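Local coordinates for beta-lactamase domain protein (Burkholderia ambifaria, PDB 5I0P), which binds two zinc ions in a metallo-beta-lactamase fold and is probably a metal-dependent hydrolase, at residues 52-57 with 272-277; 68-73 with 99-104; 95-100 with 126-131; 109-114 with 184-189. All coordinates share one frame; numbering follows the deposited sequence.

From the N terminus, strand 50-60 supplies residues 52-57, and its partner in interaction 1 lies 215 residues later, on strand 272-275 of the other sheet and the turn after it. That long loop encloses the remaining contacts. Interaction 2 closes first: residues 68-73, at the end of strand 63-69 and the loop after it, meet 99-104, where the first zinc-binding histidines appear. Interaction 3 shares Leu99 and Val100 with it and extends the same sheet from strand 95-99 to 126-130. Interaction 4, joining helix 111-115 to the loop before strand 190-192, crosses interaction 3, whose segments alternate with its own along the chain. Interactions 1 and 2 touch through the Trp54 and Val69 backbones, 3 and 4 through Tyr189.

Interaction 1 (52-57 with 272-277); sequences NLWLLR and LVLPSH. With ZN (zinc ion), chain F.
Asn52 places its CG anti to its own carbonyl carbon (chi1 -56°), and Trp54, two residues further along the strand, does likewise (chi1 -43°), which sends both side chains across to residues 274-276. Asn52 grips the second segment twice. Its backbone N donates to Ser276 O over 2.7 Å, meeting that oxygen from above the carbonyl plane. Its ND2 donates to Pro275 O, also at 2.7 Å, and here the acceptor lies close to the plane of the amide. The amide is further held by Trp39 NE1, which donates to OD1, and by Gly278 O, which accepts from ND2. Strands 50-60 and 272-275 belong to different sheets of the alpha-beta/beta-alpha sandwich of metallo-beta-lactamases, so the contact spans the sandwich; the short strand axes approach to 8.0 Å with their directions 116° apart. The Trp54 indole fills part of this interval. Leu274 CB stands over its six-membered ring, 3.7 Å from the centroid, in a CH-pi contact, while Pro275 O approaches the ring edge. Trp54 NE1 donates to a water at 3.1 Å; the same water donates to Leu274 O (2.7 Å) and is hydrogen-bonded to Ser276 OG (2.8 Å), tying together three polar atoms of buried residues. Next in the chain, His277 binds zinc through NE2 at 2.3 Å, in a site completed by Asp106, His107 and Asp232, and the hydrogen bond from its ND1 to His50 O restrains the rotation of the ring.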
# COMPACT_ATOMS: atom_id res chain seq x y z
N ASN A 52 6.23 5.78 5.78
CA ASN A 52 5.74 7.05 6.29
C ASN A 52 4.40 6.83 6.96
O ASN A 52 3.51 6.21 6.37
CB ASN A 52 5.58 8.09 5.18
CG ASN A 52 6.85 8.32 4.42
OD1 ASN A 52 7.90 8.46 5.03
ND2 ASN A 52 6.77 8.39 3.09
N LEU A 53 4.26 7.32 8.20
CA LEU A 53 3.00 7.25 8.93
C LEU A 53 2.47 8.66 9.17
O LEU A 53 3.22 9.64 9.13
CB LEU A 53 3.14 6.48 10.27
CG LEU A 53 3.88 5.13 10.25
CD1 LEU A 53 3.94 4.56 11.65
CD2 LEU A 53 3.29 4.09 9.24
N TRP A 54 1.18 8.76 9.42
CA TRP A 54 0.54 10.06 9.53
C TRP A 54 -0.15 10.18 10.88
O TRP A 54 -0.91 9.28 11.29
CB TRP A 54 -0.43 10.28 8.35
CG TRP A 54 0.20 9.83 7.08
CD1 TRP A 54 -0.07 8.67 6.40
CD2 TRP A 54 1.30 10.45 6.38
NE1 TRP A 54 0.75 8.56 5.31
CE2 TRP A 54 1.61 9.62 5.27
CE3 TRP A 54 2.04 11.64 6.58
CZ2 TRP A 54 2.62 9.94 4.35
CZ3 TRP A 54 3.04 11.96 5.66
CH2 TRP A 54 3.33 11.11 4.56
N LEU A 55 0.15 11.28 11.59
CA LEU A 55 -0.54 11.70 12.80
C LEU A 55 -1.43 12.88 12.43
O LEU A 55 -0.93 13.92 11.99
CB LEU A 55 0.44 12.12 13.88
CG LEU A 55 1.01 11.17 14.91
CD1 LEU A 55 2.02 11.94 15.79
CD2 LEU A 55 -0.06 10.54 15.75
N LEU A 56 -2.75 12.71 12.59
CA LEU A 56 -3.71 13.75 12.24
C LEU A 56 -4.35 14.31 13.50
O LEU A 56 -4.97 13.57 14.27
CB LEU A 56 -4.76 13.20 11.30
CG LEU A 56 -4.28 12.46 10.06
CD1 LEU A 56 -5.50 12.10 9.21
CD2 LEU A 56 -3.33 13.32 9.28
N ARG A 57 -4.19 15.61 13.72
CA ARG A 57 -4.86 16.28 14.82
C ARG A 57 -6.38 16.15 14.67
O ARG A 57 -6.95 16.42 13.61
CB ARG A 57 -4.45 17.74 14.85
CG ARG A 57 -4.98 18.46 16.04
CD ARG A 57 -4.50 17.81 17.30
NE ARG A 57 -4.74 18.68 18.44
CZ ARG A 57 -5.93 18.85 19.02
NH1 ARG A 57 -6.98 18.17 18.56
NH2 ARG A 57 -6.07 19.68 20.06
N LEU A 272 -1.24 17.81 -2.91
CA LEU A 272 -0.16 17.32 -2.09
C LEU A 272 -0.41 15.83 -1.88
O LEU A 272 -1.49 15.45 -1.44
CB LEU A 272 -0.14 18.07 -0.75
CG LEU A 272 0.93 17.65 0.25
CD1 LEU A 272 2.29 17.80 -0.42
CD2 LEU A 272 0.84 18.48 1.55
N VAL A 273 0.52 15.01 -2.33
CA VAL A 273 0.46 13.57 -2.15
C VAL A 273 1.32 13.19 -0.95
O VAL A 273 2.48 13.62 -0.85
CB VAL A 273 0.93 12.82 -3.41
CG1 VAL A 273 0.71 11.33 -3.26
CG2 VAL A 273 0.22 13.36 -4.66
N LEU A 274 0.75 12.41 -0.03
CA LEU A 274 1.46 11.88 1.12
C LEU A 274 1.60 10.37 0.93
O LEU A 274 0.68 9.61 1.24
CB LEU A 274 0.74 12.23 2.42
CG LEU A 274 0.48 13.74 2.59
CD1 LEU A 274 -0.20 14.11 3.91
CD2 LEU A 274 1.75 14.49 2.51
N PRO A 275 2.70 9.90 0.37
CA PRO A 275 2.85 8.48 0.08
C PRO A 275 3.52 7.76 1.24
O PRO A 275 4.26 8.36 2.03
CB PRO A 275 3.77 8.48 -1.14
CG PRO A 275 4.76 9.64 -0.77
CD PRO A 275 3.90 10.67 -0.03
N SER A 276 3.26 6.46 1.30
CA SER A 276 3.80 5.71 2.42
C SER A 276 5.28 5.40 2.26
O SER A 276 5.90 4.96 3.23
CB SER A 276 2.97 4.46 2.63
OG SER A 276 1.71 4.89 3.14
N HIS A 277 5.85 5.61 1.07
CA HIS A 277 7.28 5.42 0.85
C HIS A 277 7.74 6.50 -0.13
O HIS A 277 7.09 6.71 -1.16
CB HIS A 277 7.59 4.00 0.33
CG HIS A 277 6.87 2.92 1.09
ND1 HIS A 277 7.36 2.35 2.24
CD2 HIS A 277 5.68 2.31 0.85
CE1 HIS A 277 6.52 1.43 2.69
NE2 HIS A 277 5.49 1.39 1.87
ZN ZN F . 3.83 -0.17 1.92
O HOH W 1 0.32 7.27 2.51

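Interaction 2 (68-73 with 99-104); sequences IVDCGI and LVTHCH. With ZN (zinc ion), chain E.
Ile68 O accepts from Leu99 N at 2.7 Å, opening a short parallel strand pairing. Val69 faces Leu99 in the bridge itself, and its CG1 methyl crosses to Thr101 CG2, 4.0 Å away. Asp70 N closes the pattern by donating to Leu99 O at 2.8 Å, so Leu99 is bracketed by the residues before and after Val69. The Asp70 carboxylate then takes over from the backbone: OD1 receives Thr101 N (2.8 Å) and OD2 receives Thr101 OG1 (2.8 Å), each through the syn lone pair. Residues 102-107 form the HxHxDH motif of the metallo-beta-lactamase superfamily, and Asp70 acts on it as a second-shell residue, since OD2 also accepts from the zinc ligand His107 ND1. Thr101 OG1 relays the support. Lying between its backbone N and carbonyl carbon (chi1 57°), it gives its proton to Asp70 and accepts from His102 ND1 at 2.9 Å, which restrains the imidazole. At the other nitrogen, His102 NE2 binds the zinc ion at 2.4 Å, beside His104 ND1 at 2.1 Å; His213 and Asp232 complete that site. Further along, Cys71, which Leu110 also touches, packs SG against Val100 CG2.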
# COMPACT_ATOMS: atom_id res chain seq x y z
N ILE A 68 -4.30 8.06 14.04
CA ILE A 68 -3.12 7.48 13.42
C ILE A 68 -3.51 6.90 12.08
O ILE A 68 -4.53 6.21 11.97
CB ILE A 68 -2.49 6.41 14.33
CG1 ILE A 68 -1.89 7.06 15.58
CG2 ILE A 68 -1.45 5.65 13.57
CD1 ILE A 68 -1.35 6.05 16.56
N VAL A 69 -2.70 7.14 11.06
CA VAL A 69 -2.84 6.42 9.81
C VAL A 69 -1.60 5.56 9.60
O VAL A 69 -0.52 6.06 9.26
CB VAL A 69 -3.07 7.36 8.62
CG1 VAL A 69 -3.21 6.55 7.30
CG2 VAL A 69 -4.31 8.24 8.90
N ASP A 70 -1.79 4.24 9.75
CA ASP A 70 -0.79 3.19 9.52
C ASP A 70 0.21 3.11 10.68
O ASP A 70 0.44 4.08 11.39
CB ASP A 70 -0.10 3.40 8.16
CG ASP A 70 -1.02 3.05 6.98
OD1 ASP A 70 -2.09 2.47 7.22
OD2 ASP A 70 -0.67 3.34 5.80
N CYS A 71 0.84 1.95 10.83
CA CYS A 71 1.32 1.50 12.13
C CYS A 71 2.80 1.14 12.21
O CYS A 71 3.37 1.20 13.31
CB CYS A 71 0.49 0.27 12.55
SG CYS A 71 -1.27 0.55 12.44
N GLY A 72 3.41 0.72 11.09
CA GLY A 72 4.70 0.09 11.12
C GLY A 72 4.55 -1.41 11.31
O GLY A 72 3.48 -1.92 11.64
N ILE A 73 5.66 -2.14 11.06
CA ILE A 73 5.73 -3.55 11.45
C ILE A 73 5.91 -3.62 12.95
O ILE A 73 6.32 -2.66 13.58
CB ILE A 73 6.90 -4.28 10.75
CG1 ILE A 73 8.21 -3.57 11.15
CG2 ILE A 73 6.68 -4.42 9.23
CD1 ILE A 73 9.45 -4.40 10.87
N LEU A 99 -6.33 4.23 12.02
CA LEU A 99 -6.81 3.99 10.68
C LEU A 99 -5.70 3.33 9.87
O LEU A 99 -4.54 3.72 9.98
CB LEU A 99 -7.24 5.31 10.07
CG LEU A 99 -8.15 5.27 8.87
CD1 LEU A 99 -8.98 6.52 8.81
CD2 LEU A 99 -7.28 5.12 7.60
N VAL A 100 -6.05 2.33 9.06
CA VAL A 100 -5.06 1.56 8.30
C VAL A 100 -5.43 1.51 6.82
O VAL A 100 -6.56 1.14 6.46
CB VAL A 100 -4.90 0.14 8.88
CG1 VAL A 100 -4.07 -0.74 7.92
CG2 VAL A 100 -4.26 0.24 10.25
N THR A 101 -4.47 1.84 5.95
CA THR A 101 -4.77 1.90 4.52
C THR A 101 -5.01 0.51 3.92
O THR A 101 -5.86 0.35 3.03
CB THR A 101 -3.62 2.62 3.78
OG1 THR A 101 -2.36 1.97 4.03
CG2 THR A 101 -3.52 4.06 4.19
N HIS A 102 -4.26 -0.48 4.36
CA HIS A 102 -4.34 -1.80 3.76
C HIS A 102 -3.50 -2.73 4.61
O HIS A 102 -2.78 -2.29 5.51
CB HIS A 102 -3.91 -1.79 2.28
CG HIS A 102 -2.45 -1.52 2.02
ND1 HIS A 102 -1.84 -0.31 2.27
CD2 HIS A 102 -1.49 -2.32 1.49
CE1 HIS A 102 -0.58 -0.37 1.91
NE2 HIS A 102 -0.34 -1.58 1.44
N CYS A 103 -3.61 -4.04 4.35
CA CYS A 103 -3.19 -5.04 5.33
C CYS A 103 -1.72 -5.45 5.23
O CYS A 103 -1.30 -6.35 5.97
CB CYS A 103 -4.07 -6.29 5.23
SG CYS A 103 -3.82 -7.26 3.72
N HIS A 104 -0.94 -4.85 4.33
CA HIS A 104 0.47 -5.24 4.26
C HIS A 104 1.17 -4.94 5.58
O HIS A 104 0.84 -3.95 6.27
CB HIS A 104 1.18 -4.57 3.09
CG HIS A 104 0.73 -5.09 1.76
ND1 HIS A 104 0.83 -4.38 0.59
CD2 HIS A 104 0.11 -6.25 1.44
CE1 HIS A 104 0.31 -5.08 -0.40
NE2 HIS A 104 -0.13 -6.22 0.08
ZN ZN E . 1.65 -2.48 0.40

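Interaction 3 (95-100 with 126-131); sequences VLRVLV and RLWMTL
Arg97 lays its side chain over one face of Trp128: CD stands above the five-membered ring, 3.6 Å from its centroid, and the guanidinium carbon CZ lies 4.4 Å from the centroid of the six-membered ring. The two planes are 88° apart, so the guanidinium meets the indole edge-on, with NH1 foremost, in a T-shaped cation-pi contact. The backbones beneath are closely joined as neighbouring parallel strands of a beta-alpha-beta unit. Trp128 N donates to Val98 O at 2.6 Å, and Val100 N to Trp128 O at 2.9 Å. Val100 presents one methyl to each of two partners, CG2 to Leu127 CD1 (3.6 Å) and CG1 to Met129 CE (3.7 Å), beside Phe108. The looser, exposed side is at Arg126, whose side chain leads away: past the bond from Val98 N to Arg126 O, a water replaces a direct bond, accepting from Arg126 N (2.9 Å) and donating to Leu96 O (2.7 Å). A second water links Val100 O with Thr130 N beyond the last direct bond. Arg97 NH2 also forms a salt bridge with Asp58, and NE donates to Thr67 OG1. A buried arginine held by carboxylate and indole would be expected to keep its positive charge.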
# COMPACT_ATOMS: atom_id res chain seq x y z
N VAL A 95 -4.29 9.26 21.47
CA VAL A 95 -4.75 8.74 20.20
C VAL A 95 -6.22 8.35 20.32
O VAL A 95 -6.63 7.73 21.31
CB VAL A 95 -3.86 7.57 19.77
CG1 VAL A 95 -4.53 6.78 18.68
CG2 VAL A 95 -2.52 8.07 19.31
N LEU A 96 -7.03 8.75 19.33
CA LEU A 96 -8.47 8.54 19.34
C LEU A 96 -8.91 7.31 18.55
O LEU A 96 -9.97 6.75 18.82
CB LEU A 96 -9.20 9.78 18.81
CG LEU A 96 -8.87 11.09 19.55
CD1 LEU A 96 -9.53 12.33 18.92
CD2 LEU A 96 -9.29 10.94 21.00
N ARG A 97 -8.11 6.88 17.57
CA ARG A 97 -8.44 5.75 16.72
C ARG A 97 -7.23 5.48 15.84
O ARG A 97 -6.36 6.34 15.66
CB ARG A 97 -9.70 6.01 15.87
CG ARG A 97 -9.60 7.18 14.92
CD ARG A 97 -10.82 7.38 14.07
NE ARG A 97 -10.86 8.77 13.64
CZ ARG A 97 -11.91 9.35 13.06
NH1 ARG A 97 -13.01 8.65 12.84
NH2 ARG A 97 -11.86 10.65 12.74
N VAL A 98 -7.15 4.27 15.33
CA VAL A 98 -6.10 3.89 14.41
C VAL A 98 -6.75 3.53 13.07
O VAL A 98 -7.61 2.64 13.00
CB VAL A 98 -5.25 2.73 14.95
CG1 VAL A 98 -4.20 2.36 13.95
CG2 VAL A 98 -4.63 3.13 16.29
N LEU A 99 -6.33 4.23 12.02
CA LEU A 99 -6.81 3.99 10.68
C LEU A 99 -5.70 3.33 9.87
O LEU A 99 -4.54 3.72 9.98
CB LEU A 99 -7.24 5.31 10.07
CG LEU A 99 -8.15 5.27 8.87
CD1 LEU A 99 -8.98 6.52 8.81
CD2 LEU A 99 -7.28 5.12 7.60
N VAL A 100 -6.05 2.33 9.06
CA VAL A 100 -5.06 1.56 8.30
C VAL A 100 -5.43 1.51 6.82
O VAL A 100 -6.56 1.14 6.46
CB VAL A 100 -4.90 0.14 8.88
CG1 VAL A 100 -4.07 -0.74 7.92
CG2 VAL A 100 -4.26 0.24 10.25
N ARG A 126 -10.36 2.10 18.60
CA ARG A 126 -10.87 1.23 17.56
C ARG A 126 -10.03 1.32 16.27
O ARG A 126 -9.56 2.38 15.87
CB ARG A 126 -12.34 1.58 17.29
CG ARG A 126 -12.91 0.87 16.08
CD ARG A 126 -13.25 -0.61 16.35
NE ARG A 126 -14.34 -0.75 17.30
CZ ARG A 126 -14.21 -1.06 18.59
NH1 ARG A 126 -13.01 -1.26 19.12
NH2 ARG A 126 -15.29 -1.14 19.37
N LEU A 127 -9.83 0.18 15.64
CA LEU A 127 -9.20 0.12 14.33
C LEU A 127 -10.19 0.46 13.22
O LEU A 127 -11.27 -0.14 13.16
CB LEU A 127 -8.64 -1.28 14.10
CG LEU A 127 -8.38 -1.60 12.63
CD1 LEU A 127 -7.18 -0.81 12.17
CD2 LEU A 127 -8.19 -3.11 12.41
N TRP A 128 -9.82 1.38 12.33
CA TRP A 128 -10.60 1.71 11.13
C TRP A 128 -9.90 1.16 9.88
O TRP A 128 -8.73 1.47 9.62
CB TRP A 128 -10.80 3.23 11.01
CG TRP A 128 -11.67 3.83 12.14
CD1 TRP A 128 -11.50 3.66 13.48
CD2 TRP A 128 -12.81 4.70 11.99
NE1 TRP A 128 -12.47 4.34 14.18
CE2 TRP A 128 -13.29 4.98 13.29
CE3 TRP A 128 -13.48 5.25 10.89
CZ2 TRP A 128 -14.43 5.78 13.53
CZ3 TRP A 128 -14.59 6.04 11.11
CH2 TRP A 128 -15.07 6.29 12.43
N MET A 129 -10.62 0.36 9.09
CA MET A 129 -10.02 -0.36 7.96
C MET A 129 -11.14 -0.79 7.01
O MET A 129 -12.31 -0.89 7.39
CB MET A 129 -9.24 -1.57 8.46
CG MET A 129 -8.16 -2.13 7.58
SD MET A 129 -7.19 -3.27 8.59
CE MET A 129 -5.94 -3.88 7.44
N THR A 130 -10.77 -1.06 5.76
CA THR A 130 -11.75 -1.63 4.86
C THR A 130 -11.95 -3.11 5.17
O THR A 130 -11.07 -3.77 5.73
CB THR A 130 -11.36 -1.48 3.38
OG1 THR A 130 -10.18 -2.23 3.12
CG2 THR A 130 -11.19 -0.01 2.98
N LEU A 131 -13.13 -3.60 4.81
CA LEU A 131 -13.48 -5.00 5.06
C LEU A 131 -12.51 -5.96 4.36
O LEU A 131 -12.11 -6.97 4.94
CB LEU A 131 -14.91 -5.26 4.61
CG LEU A 131 -15.47 -6.66 4.91
CD1 LEU A 131 -16.97 -6.59 5.22
CD2 LEU A 131 -15.21 -7.69 3.78
O HOH W 2 -11.71 4.65 18.73
O HOH W 3 -8.17 -0.29 4.91

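Interaction 4 (109-114 with 184-189); sequences GLANWL and AVPPRY
Asn112 and Pro186 face each other across this contact, the asparagine pointing its CB at the loop and the proline ring turning its CG-CD edge to the first turn of the helix. Pro186 CG reaches the backbone there, 3.7 Å from Asn112 CA, and also comes within 4.2 Å of Ala111 CB. With CG anti to the backbone N (chi1 -168°), the Asn112 amide extends over the loop. OD1 sits 3.3 Å from Pro186 CA and 4.0 Å from Pro187 CD; it is also near Pro186 N, but that tertiary amide nitrogen has no hydrogen to give. ND2 is directed past the Ala184 CB methyl, at 4.0 Å, and makes a weak hydrogen bond with Glu116 OE1. Helix 111-115 follows the zinc-binding HxHxDH motif, with Leu110 as its N-cap residue and a bond of 2.8 Å from Leu114 N to Leu110 O in its first turn, whereas 184-189 is the loop that leads into the edge strand 190-192. No direct hydrogen bond joins the helix start to the loop. A water spans them instead, accepting from Asn112 N at 3.0 Å and lying 3.0 Å from Ala184 O, to which it can donate, though acceptors in reach outnumber its protons. Leu127 of strand 126-130 also touches the Pro186 side chain, and Tyr134 OH, from helix 131-141, is hydrogen-bonded to Pro186 O; Val185 turns away from Asn112 onto that helix.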
# COMPACT_ATOMS: atom_id res chain seq x y z
N GLY A 109 1.06 -4.00 10.97
CA GLY A 109 1.65 -4.85 11.99
C GLY A 109 1.39 -4.40 13.42
O GLY A 109 1.06 -5.22 14.29
N LEU A 110 1.54 -3.10 13.69
CA LEU A 110 1.43 -2.59 15.06
C LEU A 110 0.03 -2.06 15.38
O LEU A 110 -0.14 -1.32 16.35
CB LEU A 110 2.46 -1.50 15.33
CG LEU A 110 3.82 -2.08 15.61
CD1 LEU A 110 4.79 -0.95 15.86
CD2 LEU A 110 3.70 -2.97 16.80
N ALA A 111 -0.96 -2.42 14.56
CA ALA A 111 -2.30 -1.91 14.76
C ALA A 111 -2.86 -2.34 16.12
O ALA A 111 -3.37 -1.51 16.89
CB ALA A 111 -3.20 -2.35 13.61
N ASN A 112 -2.74 -3.63 16.45
CA ASN A 112 -3.27 -4.07 17.74
C ASN A 112 -2.54 -3.40 18.90
O ASN A 112 -3.16 -2.89 19.83
CB ASN A 112 -3.21 -5.58 17.90
CG ASN A 112 -4.02 -6.03 19.09
OD1 ASN A 112 -5.25 -6.04 19.04
ND2 ASN A 112 -3.35 -6.37 20.17
N TRP A 113 -1.20 -3.38 18.83
CA TRP A 113 -0.39 -2.71 19.85
C TRP A 113 -0.77 -1.24 20.01
O TRP A 113 -0.92 -0.75 21.14
CB TRP A 113 1.08 -2.81 19.46
CG TRP A 113 2.04 -2.27 20.45
CD1 TRP A 113 2.47 -2.89 21.58
CD2 TRP A 113 2.77 -1.04 20.36
NE1 TRP A 113 3.40 -2.11 22.21
CE2 TRP A 113 3.61 -0.98 21.47
CE3 TRP A 113 2.79 0.02 19.45
CZ2 TRP A 113 4.44 0.12 21.72
CZ3 TRP A 113 3.64 1.11 19.70
CH2 TRP A 113 4.44 1.14 20.82
N LEU A 114 -0.94 -0.53 18.89
CA LEU A 114 -1.37 0.86 18.95
C LEU A 114 -2.76 0.99 19.54
O LEU A 114 -2.98 1.77 20.46
CB LEU A 114 -1.35 1.48 17.55
CG LEU A 114 0.05 1.79 17.02
CD1 LEU A 114 -0.05 2.37 15.63
CD2 LEU A 114 0.80 2.70 17.94
N ALA A 184 -0.32 -9.95 16.19
CA ALA A 184 -1.65 -9.88 16.77
C ALA A 184 -2.46 -8.94 15.89
O ALA A 184 -1.91 -8.00 15.29
CB ALA A 184 -1.63 -9.38 18.23
N VAL A 185 -3.76 -9.18 15.82
CA VAL A 185 -4.63 -8.33 15.01
C VAL A 185 -5.77 -7.86 15.90
O VAL A 185 -6.22 -8.62 16.77
CB VAL A 185 -5.13 -9.10 13.77
CG1 VAL A 185 -6.01 -8.24 12.95
CG2 VAL A 185 -3.97 -9.51 12.91
N PRO A 186 -6.23 -6.62 15.79
CA PRO A 186 -7.38 -6.20 16.57
C PRO A 186 -8.58 -7.06 16.23
O PRO A 186 -8.86 -7.29 15.04
CB PRO A 186 -7.60 -4.74 16.14
CG PRO A 186 -6.30 -4.32 15.58
CD PRO A 186 -5.74 -5.53 14.92
N PRO A 187 -9.29 -7.57 17.24
CA PRO A 187 -10.43 -8.47 17.02
C PRO A 187 -11.71 -7.77 16.62
O PRO A 187 -12.73 -8.44 16.48
CB PRO A 187 -10.60 -9.13 18.38
CG PRO A 187 -10.13 -8.10 19.35
CD PRO A 187 -9.07 -7.30 18.67
N ARG A 188 -11.71 -6.44 16.49
CA ARG A 188 -12.87 -5.68 16.06
C ARG A 188 -12.39 -4.57 15.15
O ARG A 188 -11.24 -4.15 15.23
CB ARG A 188 -13.60 -5.02 17.25
CG ARG A 188 -14.15 -5.94 18.23
CD ARG A 188 -14.52 -5.21 19.49
NE ARG A 188 -15.27 -6.14 20.32
CZ ARG A 188 -14.72 -7.07 21.08
NH1 ARG A 188 -13.40 -7.20 21.13
NH2 ARG A 188 -15.49 -7.88 21.79
N TYR A 189 -13.31 -4.03 14.37
CA TYR A 189 -12.92 -2.91 13.53
C TYR A 189 -14.16 -2.11 13.18
O TYR A 189 -15.28 -2.59 13.31
CB TYR A 189 -12.18 -3.39 12.27
CG TYR A 189 -13.07 -3.87 11.17
CD1 TYR A 189 -13.93 -4.94 11.37
CD2 TYR A 189 -13.02 -3.29 9.91
CE1 TYR A 189 -14.72 -5.40 10.35
CE2 TYR A 189 -13.81 -3.74 8.89
CZ TYR A 189 -14.67 -4.79 9.12
OH TYR A 189 -15.48 -5.25 8.14
O HOH W 4 -2.32 -5.29 13.96